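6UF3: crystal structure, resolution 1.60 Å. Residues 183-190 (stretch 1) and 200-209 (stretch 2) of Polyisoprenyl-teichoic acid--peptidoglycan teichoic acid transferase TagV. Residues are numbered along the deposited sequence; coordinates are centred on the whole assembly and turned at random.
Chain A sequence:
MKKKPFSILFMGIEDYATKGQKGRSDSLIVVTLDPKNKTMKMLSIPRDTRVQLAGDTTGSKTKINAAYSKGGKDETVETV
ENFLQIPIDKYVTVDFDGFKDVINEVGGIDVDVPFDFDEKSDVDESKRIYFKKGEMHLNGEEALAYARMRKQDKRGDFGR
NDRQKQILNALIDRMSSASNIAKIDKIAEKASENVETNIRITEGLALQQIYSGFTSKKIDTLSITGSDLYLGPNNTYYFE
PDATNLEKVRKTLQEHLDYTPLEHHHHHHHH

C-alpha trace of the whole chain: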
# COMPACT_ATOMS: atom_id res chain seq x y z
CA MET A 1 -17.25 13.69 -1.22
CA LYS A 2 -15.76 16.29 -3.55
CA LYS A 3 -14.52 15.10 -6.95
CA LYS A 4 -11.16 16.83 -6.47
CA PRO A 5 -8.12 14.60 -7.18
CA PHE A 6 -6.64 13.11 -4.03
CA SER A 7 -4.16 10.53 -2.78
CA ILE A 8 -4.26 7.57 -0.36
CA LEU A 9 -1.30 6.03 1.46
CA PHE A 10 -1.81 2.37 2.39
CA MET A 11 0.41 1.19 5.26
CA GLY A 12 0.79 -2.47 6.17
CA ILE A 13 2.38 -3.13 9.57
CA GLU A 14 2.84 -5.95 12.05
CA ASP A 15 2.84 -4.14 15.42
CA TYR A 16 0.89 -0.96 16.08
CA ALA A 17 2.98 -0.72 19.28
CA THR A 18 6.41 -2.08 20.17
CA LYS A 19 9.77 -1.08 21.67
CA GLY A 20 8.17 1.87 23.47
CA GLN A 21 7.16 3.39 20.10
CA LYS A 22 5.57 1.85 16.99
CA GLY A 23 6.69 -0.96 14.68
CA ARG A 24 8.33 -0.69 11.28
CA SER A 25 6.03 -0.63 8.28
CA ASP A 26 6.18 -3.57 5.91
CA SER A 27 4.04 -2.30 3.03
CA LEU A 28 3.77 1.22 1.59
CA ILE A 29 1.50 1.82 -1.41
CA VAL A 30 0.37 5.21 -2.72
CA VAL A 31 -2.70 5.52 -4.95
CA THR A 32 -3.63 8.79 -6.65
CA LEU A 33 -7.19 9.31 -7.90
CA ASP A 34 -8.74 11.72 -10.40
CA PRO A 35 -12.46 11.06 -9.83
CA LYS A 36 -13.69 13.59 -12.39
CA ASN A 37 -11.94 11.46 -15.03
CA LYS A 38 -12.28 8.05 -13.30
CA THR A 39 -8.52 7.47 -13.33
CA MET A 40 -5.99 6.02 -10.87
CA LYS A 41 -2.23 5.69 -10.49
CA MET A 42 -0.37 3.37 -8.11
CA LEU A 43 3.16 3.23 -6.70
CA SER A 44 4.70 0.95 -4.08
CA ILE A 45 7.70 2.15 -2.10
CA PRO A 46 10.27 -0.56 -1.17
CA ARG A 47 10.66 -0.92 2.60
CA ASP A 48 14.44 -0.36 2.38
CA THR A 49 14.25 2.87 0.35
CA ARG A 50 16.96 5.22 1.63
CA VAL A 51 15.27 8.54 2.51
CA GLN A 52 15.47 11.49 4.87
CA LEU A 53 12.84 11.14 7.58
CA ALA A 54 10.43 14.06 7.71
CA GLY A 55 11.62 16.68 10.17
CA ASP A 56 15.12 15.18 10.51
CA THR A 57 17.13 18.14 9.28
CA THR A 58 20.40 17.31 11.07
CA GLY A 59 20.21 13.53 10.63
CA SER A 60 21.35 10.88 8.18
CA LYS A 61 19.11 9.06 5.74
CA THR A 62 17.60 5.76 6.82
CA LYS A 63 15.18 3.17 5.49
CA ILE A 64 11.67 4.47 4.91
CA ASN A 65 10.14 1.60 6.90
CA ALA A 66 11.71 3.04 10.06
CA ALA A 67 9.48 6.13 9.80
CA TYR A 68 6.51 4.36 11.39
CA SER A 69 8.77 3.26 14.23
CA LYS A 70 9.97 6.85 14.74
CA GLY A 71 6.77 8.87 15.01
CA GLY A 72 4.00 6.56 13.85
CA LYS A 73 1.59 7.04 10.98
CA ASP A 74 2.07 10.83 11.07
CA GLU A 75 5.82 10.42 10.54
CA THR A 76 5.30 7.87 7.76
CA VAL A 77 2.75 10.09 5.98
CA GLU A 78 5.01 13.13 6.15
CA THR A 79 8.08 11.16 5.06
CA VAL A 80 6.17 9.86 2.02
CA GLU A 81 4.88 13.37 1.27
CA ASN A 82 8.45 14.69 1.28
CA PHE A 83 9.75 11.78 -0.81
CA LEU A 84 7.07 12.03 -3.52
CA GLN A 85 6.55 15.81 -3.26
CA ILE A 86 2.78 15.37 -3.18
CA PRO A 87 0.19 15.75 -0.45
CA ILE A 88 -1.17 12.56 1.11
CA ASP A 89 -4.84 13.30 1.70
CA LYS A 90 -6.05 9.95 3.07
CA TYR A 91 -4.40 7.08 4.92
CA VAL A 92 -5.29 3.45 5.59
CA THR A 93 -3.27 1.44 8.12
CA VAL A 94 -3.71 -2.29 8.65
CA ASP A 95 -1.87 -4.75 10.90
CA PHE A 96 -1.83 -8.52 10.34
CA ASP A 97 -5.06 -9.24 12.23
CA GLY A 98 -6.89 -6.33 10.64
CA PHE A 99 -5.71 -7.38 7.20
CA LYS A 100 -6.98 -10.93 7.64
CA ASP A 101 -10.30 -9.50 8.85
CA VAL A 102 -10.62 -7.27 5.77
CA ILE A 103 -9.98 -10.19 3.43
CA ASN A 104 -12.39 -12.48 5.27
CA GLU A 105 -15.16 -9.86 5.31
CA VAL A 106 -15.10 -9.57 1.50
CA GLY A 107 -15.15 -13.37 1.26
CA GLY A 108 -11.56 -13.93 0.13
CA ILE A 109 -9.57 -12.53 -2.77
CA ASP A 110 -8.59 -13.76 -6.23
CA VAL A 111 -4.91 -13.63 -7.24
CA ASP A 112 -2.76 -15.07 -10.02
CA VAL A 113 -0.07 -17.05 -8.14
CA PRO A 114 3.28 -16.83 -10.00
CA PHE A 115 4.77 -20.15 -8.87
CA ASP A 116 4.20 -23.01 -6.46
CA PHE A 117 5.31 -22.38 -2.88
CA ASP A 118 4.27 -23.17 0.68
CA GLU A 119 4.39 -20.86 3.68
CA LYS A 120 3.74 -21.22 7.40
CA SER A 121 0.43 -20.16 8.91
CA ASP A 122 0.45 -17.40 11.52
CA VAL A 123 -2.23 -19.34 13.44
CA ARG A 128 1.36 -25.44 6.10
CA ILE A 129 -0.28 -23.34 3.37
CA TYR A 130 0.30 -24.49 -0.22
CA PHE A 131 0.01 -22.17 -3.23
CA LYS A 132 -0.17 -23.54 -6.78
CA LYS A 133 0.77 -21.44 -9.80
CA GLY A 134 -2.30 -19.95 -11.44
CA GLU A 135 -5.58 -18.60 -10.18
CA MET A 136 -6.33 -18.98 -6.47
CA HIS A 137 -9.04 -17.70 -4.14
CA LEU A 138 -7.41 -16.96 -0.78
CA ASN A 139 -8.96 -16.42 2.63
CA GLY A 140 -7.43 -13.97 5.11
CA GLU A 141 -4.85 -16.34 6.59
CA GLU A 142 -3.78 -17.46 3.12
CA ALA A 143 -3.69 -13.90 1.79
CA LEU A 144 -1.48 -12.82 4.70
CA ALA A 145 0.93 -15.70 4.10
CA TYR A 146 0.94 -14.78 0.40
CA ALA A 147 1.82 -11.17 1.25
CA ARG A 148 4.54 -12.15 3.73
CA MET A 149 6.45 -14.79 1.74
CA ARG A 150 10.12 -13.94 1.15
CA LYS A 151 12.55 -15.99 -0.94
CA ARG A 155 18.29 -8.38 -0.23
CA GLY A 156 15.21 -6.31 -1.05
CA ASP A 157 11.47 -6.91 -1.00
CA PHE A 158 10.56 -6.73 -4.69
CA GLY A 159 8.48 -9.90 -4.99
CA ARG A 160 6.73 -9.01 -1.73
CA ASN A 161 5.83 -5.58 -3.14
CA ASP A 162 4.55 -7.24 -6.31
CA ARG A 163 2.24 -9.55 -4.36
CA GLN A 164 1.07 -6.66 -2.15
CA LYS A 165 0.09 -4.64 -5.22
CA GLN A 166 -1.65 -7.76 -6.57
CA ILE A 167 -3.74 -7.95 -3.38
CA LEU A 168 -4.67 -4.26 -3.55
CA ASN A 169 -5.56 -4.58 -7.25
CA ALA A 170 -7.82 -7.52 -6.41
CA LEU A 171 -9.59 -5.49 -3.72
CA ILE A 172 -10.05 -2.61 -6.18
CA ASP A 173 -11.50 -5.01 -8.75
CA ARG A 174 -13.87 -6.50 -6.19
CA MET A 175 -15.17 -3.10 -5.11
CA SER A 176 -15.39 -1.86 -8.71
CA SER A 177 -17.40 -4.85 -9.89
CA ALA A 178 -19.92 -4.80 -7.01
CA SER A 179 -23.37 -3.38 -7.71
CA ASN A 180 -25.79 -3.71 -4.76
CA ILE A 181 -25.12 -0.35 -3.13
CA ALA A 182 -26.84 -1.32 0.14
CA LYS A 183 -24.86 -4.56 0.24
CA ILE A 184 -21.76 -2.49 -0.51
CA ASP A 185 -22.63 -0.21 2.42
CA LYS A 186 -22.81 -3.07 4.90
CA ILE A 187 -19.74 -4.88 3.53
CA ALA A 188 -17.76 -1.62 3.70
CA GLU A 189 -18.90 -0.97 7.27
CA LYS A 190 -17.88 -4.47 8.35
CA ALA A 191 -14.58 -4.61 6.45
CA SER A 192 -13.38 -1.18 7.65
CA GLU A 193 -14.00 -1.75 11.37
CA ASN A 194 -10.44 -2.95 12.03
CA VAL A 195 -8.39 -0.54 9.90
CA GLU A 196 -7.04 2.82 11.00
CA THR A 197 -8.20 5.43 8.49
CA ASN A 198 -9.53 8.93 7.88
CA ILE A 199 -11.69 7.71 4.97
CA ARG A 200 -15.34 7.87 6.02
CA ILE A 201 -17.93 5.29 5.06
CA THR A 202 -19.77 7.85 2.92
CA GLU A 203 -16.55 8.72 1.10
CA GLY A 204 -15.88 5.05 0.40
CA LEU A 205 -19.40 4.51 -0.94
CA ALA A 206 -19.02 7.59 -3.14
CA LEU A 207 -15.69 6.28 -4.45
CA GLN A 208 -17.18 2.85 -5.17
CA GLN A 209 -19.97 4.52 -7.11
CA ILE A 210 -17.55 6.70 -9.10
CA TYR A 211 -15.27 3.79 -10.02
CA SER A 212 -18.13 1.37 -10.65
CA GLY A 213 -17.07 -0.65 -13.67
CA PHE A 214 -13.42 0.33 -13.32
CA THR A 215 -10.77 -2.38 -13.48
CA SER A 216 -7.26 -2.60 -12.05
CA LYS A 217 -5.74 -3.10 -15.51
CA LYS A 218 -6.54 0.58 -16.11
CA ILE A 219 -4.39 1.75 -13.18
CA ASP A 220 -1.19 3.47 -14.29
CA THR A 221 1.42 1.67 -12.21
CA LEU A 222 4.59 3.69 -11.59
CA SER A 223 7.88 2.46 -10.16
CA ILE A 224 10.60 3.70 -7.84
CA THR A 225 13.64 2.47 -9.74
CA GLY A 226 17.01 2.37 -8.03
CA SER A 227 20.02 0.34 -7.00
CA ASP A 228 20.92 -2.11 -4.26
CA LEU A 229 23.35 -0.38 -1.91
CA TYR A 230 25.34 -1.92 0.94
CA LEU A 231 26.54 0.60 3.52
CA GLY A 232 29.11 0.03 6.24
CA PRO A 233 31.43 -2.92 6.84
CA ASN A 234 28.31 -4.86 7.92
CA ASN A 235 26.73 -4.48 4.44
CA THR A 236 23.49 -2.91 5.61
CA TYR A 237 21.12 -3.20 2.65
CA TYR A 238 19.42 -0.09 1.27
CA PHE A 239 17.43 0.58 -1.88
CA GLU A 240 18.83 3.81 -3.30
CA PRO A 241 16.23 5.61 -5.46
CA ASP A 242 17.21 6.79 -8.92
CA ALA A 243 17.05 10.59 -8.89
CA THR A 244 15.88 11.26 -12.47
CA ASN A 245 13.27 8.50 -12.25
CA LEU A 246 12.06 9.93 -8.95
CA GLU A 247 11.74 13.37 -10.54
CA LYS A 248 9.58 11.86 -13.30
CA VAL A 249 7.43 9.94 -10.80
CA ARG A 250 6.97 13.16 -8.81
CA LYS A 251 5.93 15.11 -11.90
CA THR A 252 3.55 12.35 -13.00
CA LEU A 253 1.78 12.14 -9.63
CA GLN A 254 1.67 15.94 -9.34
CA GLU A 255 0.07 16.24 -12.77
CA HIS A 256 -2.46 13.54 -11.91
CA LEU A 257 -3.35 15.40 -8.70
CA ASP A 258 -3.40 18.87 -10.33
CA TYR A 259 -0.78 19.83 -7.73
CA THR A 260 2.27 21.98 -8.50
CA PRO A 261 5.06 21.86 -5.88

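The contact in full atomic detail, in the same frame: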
# COMPACT_ATOMS: atom_id res chain seq x y z
N LYS A 183 -25.82 -3.52 -0.09
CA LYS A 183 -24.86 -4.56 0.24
C LYS A 183 -23.45 -4.00 0.34
O LYS A 183 -22.69 -4.37 1.24
CB LYS A 183 -24.92 -5.66 -0.82
CG LYS A 183 -23.83 -6.71 -0.71
CD LYS A 183 -24.02 -7.78 -1.77
CE LYS A 183 -25.40 -8.41 -1.67
NZ LYS A 183 -26.03 -8.60 -3.01
N ILE A 184 -23.08 -3.11 -0.58
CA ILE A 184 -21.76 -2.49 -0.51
C ILE A 184 -21.62 -1.69 0.78
O ILE A 184 -20.56 -1.72 1.42
CB ILE A 184 -21.51 -1.61 -1.75
CG1 ILE A 184 -21.37 -2.47 -3.01
CG2 ILE A 184 -20.26 -0.75 -1.56
CD1 ILE A 184 -21.83 -1.77 -4.27
N ASP A 185 -22.67 -0.97 1.18
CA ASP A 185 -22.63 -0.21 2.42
C ASP A 185 -22.31 -1.11 3.60
O ASP A 185 -21.42 -0.81 4.41
CB ASP A 185 -23.97 0.51 2.64
CG ASP A 185 -23.92 1.54 3.78
OD1 ASP A 185 -23.11 1.38 4.72
OD2 ASP A 185 -24.70 2.52 3.73
N LYS A 186 -23.03 -2.23 3.72
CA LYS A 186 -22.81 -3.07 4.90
C LYS A 186 -21.46 -3.79 4.84
O LYS A 186 -20.77 -3.92 5.86
CB LYS A 186 -23.96 -4.05 5.09
CG LYS A 186 -25.29 -3.35 5.35
CD LYS A 186 -25.84 -3.69 6.73
CE LYS A 186 -24.78 -3.54 7.82
NZ LYS A 186 -25.35 -3.68 9.19
N ILE A 187 -21.04 -4.24 3.65
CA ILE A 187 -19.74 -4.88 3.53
C ILE A 187 -18.62 -3.89 3.85
O ILE A 187 -17.61 -4.25 4.46
CB ILE A 187 -19.57 -5.50 2.13
CG1 ILE A 187 -20.67 -6.52 1.85
CG2 ILE A 187 -18.20 -6.15 1.99
CD1 ILE A 187 -20.37 -7.92 2.34
N ALA A 188 -18.79 -2.63 3.45
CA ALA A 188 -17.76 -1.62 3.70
C ALA A 188 -17.72 -1.23 5.17
O ALA A 188 -16.65 -0.94 5.72
CB ALA A 188 -18.01 -0.39 2.83
N GLU A 189 -18.89 -1.19 5.83
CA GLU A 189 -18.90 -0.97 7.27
C GLU A 189 -18.17 -2.09 7.99
O GLU A 189 -17.30 -1.83 8.83
CB GLU A 189 -20.34 -0.85 7.77
CG GLU A 189 -21.04 0.44 7.37
CD GLU A 189 -22.22 0.76 8.27
OE1 GLU A 189 -22.64 1.94 8.31
OE2 GLU A 189 -22.74 -0.17 8.93
N LYS A 190 -18.50 -3.34 7.66
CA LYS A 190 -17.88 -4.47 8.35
C LYS A 190 -16.38 -4.54 8.08
O LYS A 190 -15.57 -4.71 9.00
CB LYS A 190 -18.56 -5.77 7.95
N ARG A 200 -14.04 8.12 5.42
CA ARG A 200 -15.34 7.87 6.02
C ARG A 200 -16.12 6.89 5.17
O ARG A 200 -15.82 6.68 3.99
CB ARG A 200 -16.12 9.16 6.19
CG ARG A 200 -15.82 9.89 7.48
CD ARG A 200 -15.53 11.35 7.25
NE ARG A 200 -15.20 12.04 8.49
CZ ARG A 200 -15.45 13.33 8.72
NH1 ARG A 200 -15.12 13.87 9.89
NH2 ARG A 200 -16.03 14.07 7.79
N ILE A 201 -17.11 6.26 5.79
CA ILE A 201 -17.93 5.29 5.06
C ILE A 201 -18.58 5.95 3.85
O ILE A 201 -18.57 5.39 2.74
CB ILE A 201 -18.98 4.67 6.01
CG1 ILE A 201 -18.30 3.68 6.96
CG2 ILE A 201 -20.10 4.01 5.21
CD1 ILE A 201 -17.61 2.52 6.26
N THR A 202 -19.13 7.15 4.03
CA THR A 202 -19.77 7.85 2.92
C THR A 202 -18.79 8.14 1.79
O THR A 202 -19.14 8.04 0.61
CB THR A 202 -20.41 9.15 3.42
OG1 THR A 202 -19.45 9.88 4.19
CG2 THR A 202 -21.62 8.85 4.28
N GLU A 203 -17.55 8.49 2.13
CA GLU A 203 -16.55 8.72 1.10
C GLU A 203 -16.24 7.44 0.34
O GLU A 203 -16.07 7.45 -0.88
CB GLU A 203 -15.27 9.28 1.71
CG GLU A 203 -15.43 10.66 2.29
CD GLU A 203 -14.17 11.11 3.00
OE1 GLU A 203 -13.53 10.26 3.66
OE2 GLU A 203 -13.81 12.30 2.88
N GLY A 204 -16.15 6.32 1.06
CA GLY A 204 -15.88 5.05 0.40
C GLY A 204 -17.01 4.62 -0.52
O GLY A 204 -16.77 4.11 -1.61
N LEU A 205 -18.25 4.82 -0.08
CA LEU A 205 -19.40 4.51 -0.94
C LEU A 205 -19.41 5.41 -2.17
O LEU A 205 -19.69 4.94 -3.29
CB LEU A 205 -20.70 4.65 -0.15
CG LEU A 205 -20.79 3.68 1.02
CD1 LEU A 205 -22.09 3.85 1.78
CD2 LEU A 205 -20.63 2.25 0.55
N ALA A 206 -19.09 6.69 -1.99
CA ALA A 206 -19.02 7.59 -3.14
C ALA A 206 -17.94 7.15 -4.11
O ALA A 206 -18.14 7.18 -5.33
CB ALA A 206 -18.76 9.02 -2.68
N LEU A 207 -16.77 6.73 -3.59
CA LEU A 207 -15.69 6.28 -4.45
C LEU A 207 -16.06 5.00 -5.19
O LEU A 207 -15.75 4.85 -6.38
CB LEU A 207 -14.42 6.05 -3.62
CG LEU A 207 -13.63 7.32 -3.37
CD1 LEU A 207 -12.58 7.02 -2.31
CD2 LEU A 207 -12.99 7.80 -4.66
N GLN A 208 -16.71 4.06 -4.50
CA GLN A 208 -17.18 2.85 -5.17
C GLN A 208 -18.14 3.20 -6.29
O GLN A 208 -18.08 2.60 -7.38
CB GLN A 208 -17.85 1.91 -4.17
CG GLN A 208 -18.07 0.49 -4.69
CD GLN A 208 -19.24 0.39 -5.67
OE1 GLN A 208 -20.18 1.18 -5.61
NE2 GLN A 208 -19.17 -0.59 -6.58
N GLN A 209 -19.03 4.15 -6.06
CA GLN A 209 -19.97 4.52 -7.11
C GLN A 209 -19.25 5.17 -8.29
O GLN A 209 -19.59 4.91 -9.45
CB GLN A 209 -21.05 5.45 -6.55
CG GLN A 209 -22.20 5.67 -7.52
CD GLN A 209 -21.89 6.75 -8.54
OE1 GLN A 209 -21.12 7.67 -8.25
NE2 GLN A 209 -22.49 6.65 -9.73

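This is a modest helix-helix packing contact held together by van der Waals contacts of mostly aliphatic side chains, with no hydrogen bond crossing between the two stretches. Residues 183-190 lie within a longer helix, and residues 201-209 begin a second one, with Arg-200 at its N-cap position. The N-to-C directions of the two helices make an angle of 131°, so they run roughly antiparallel but distinctly splayed, and their axes come no closer than 10.2 Å. The register reflects this direction: the CA atoms of Asp-185 and Leu-205 are 6.6 Å apart, and those of Glu-189 and Ile-201 6.7 Å apart, so a four-residue step forward on one helix matches a four-residue step back on the other.

That spacing, close to one helical turn, puts the contacting residues on one face of each helix. Backbone bonds within each helix keep the faces regular, for example from Ala-188 N to Ile-184 O (2.8 Å) and from Leu-205 N to Ile-201 O (2.9 Å). CA-to-CB bonds of Ile-184 and Ala-188 point toward the second stretch, as do those of Ile-201, Leu-205 and Gln-208 toward the first.

Leu-205 is central. In its m,t rotamer it places CD2 3.7 Å from Ile-184 CG2 and 4.4 Å from Ala-188 CB, while its CD1 lies 3.5 Å from Asp-185 OD2. The first two are apolar contacts; the third sets a carboxylate oxygen against a methyl group, which offers it no hydrogen to bond. Ile-201 continues the packing one turn earlier. Its CD1 approaches the backbone of the first helix, 3.6 Å from Ala-188 O and 3.9 Å from Glu-189 CA, and its CG2 is 4.0 Å from Asp-185 OD1. Thus Asp-185, whose CA-to-CB bond points sideways, borders both aliphatic residues through its carboxylate.

Further along the second helix, Gln-208 OE1 comes within 3.6 Å of Ile-184 CD1, again a contact without hydrogen bonding; its NE2 is hydrogen-bonded elsewhere in the structure. Gly-204 faces the first helix without a side chain, but an ideal CB there would sit 5.2 Å from Ala-188 CB, so there is room for one and the approach does not depend on its absence.

The buried surface is 331 Å², both sides summed. The one side-chain hydrogen bond within either stretch is local: Arg-200 N donates to Glu-203 OE1 at 2.8 Å with a nearly straight 173° angle, tying down the start of the second helix.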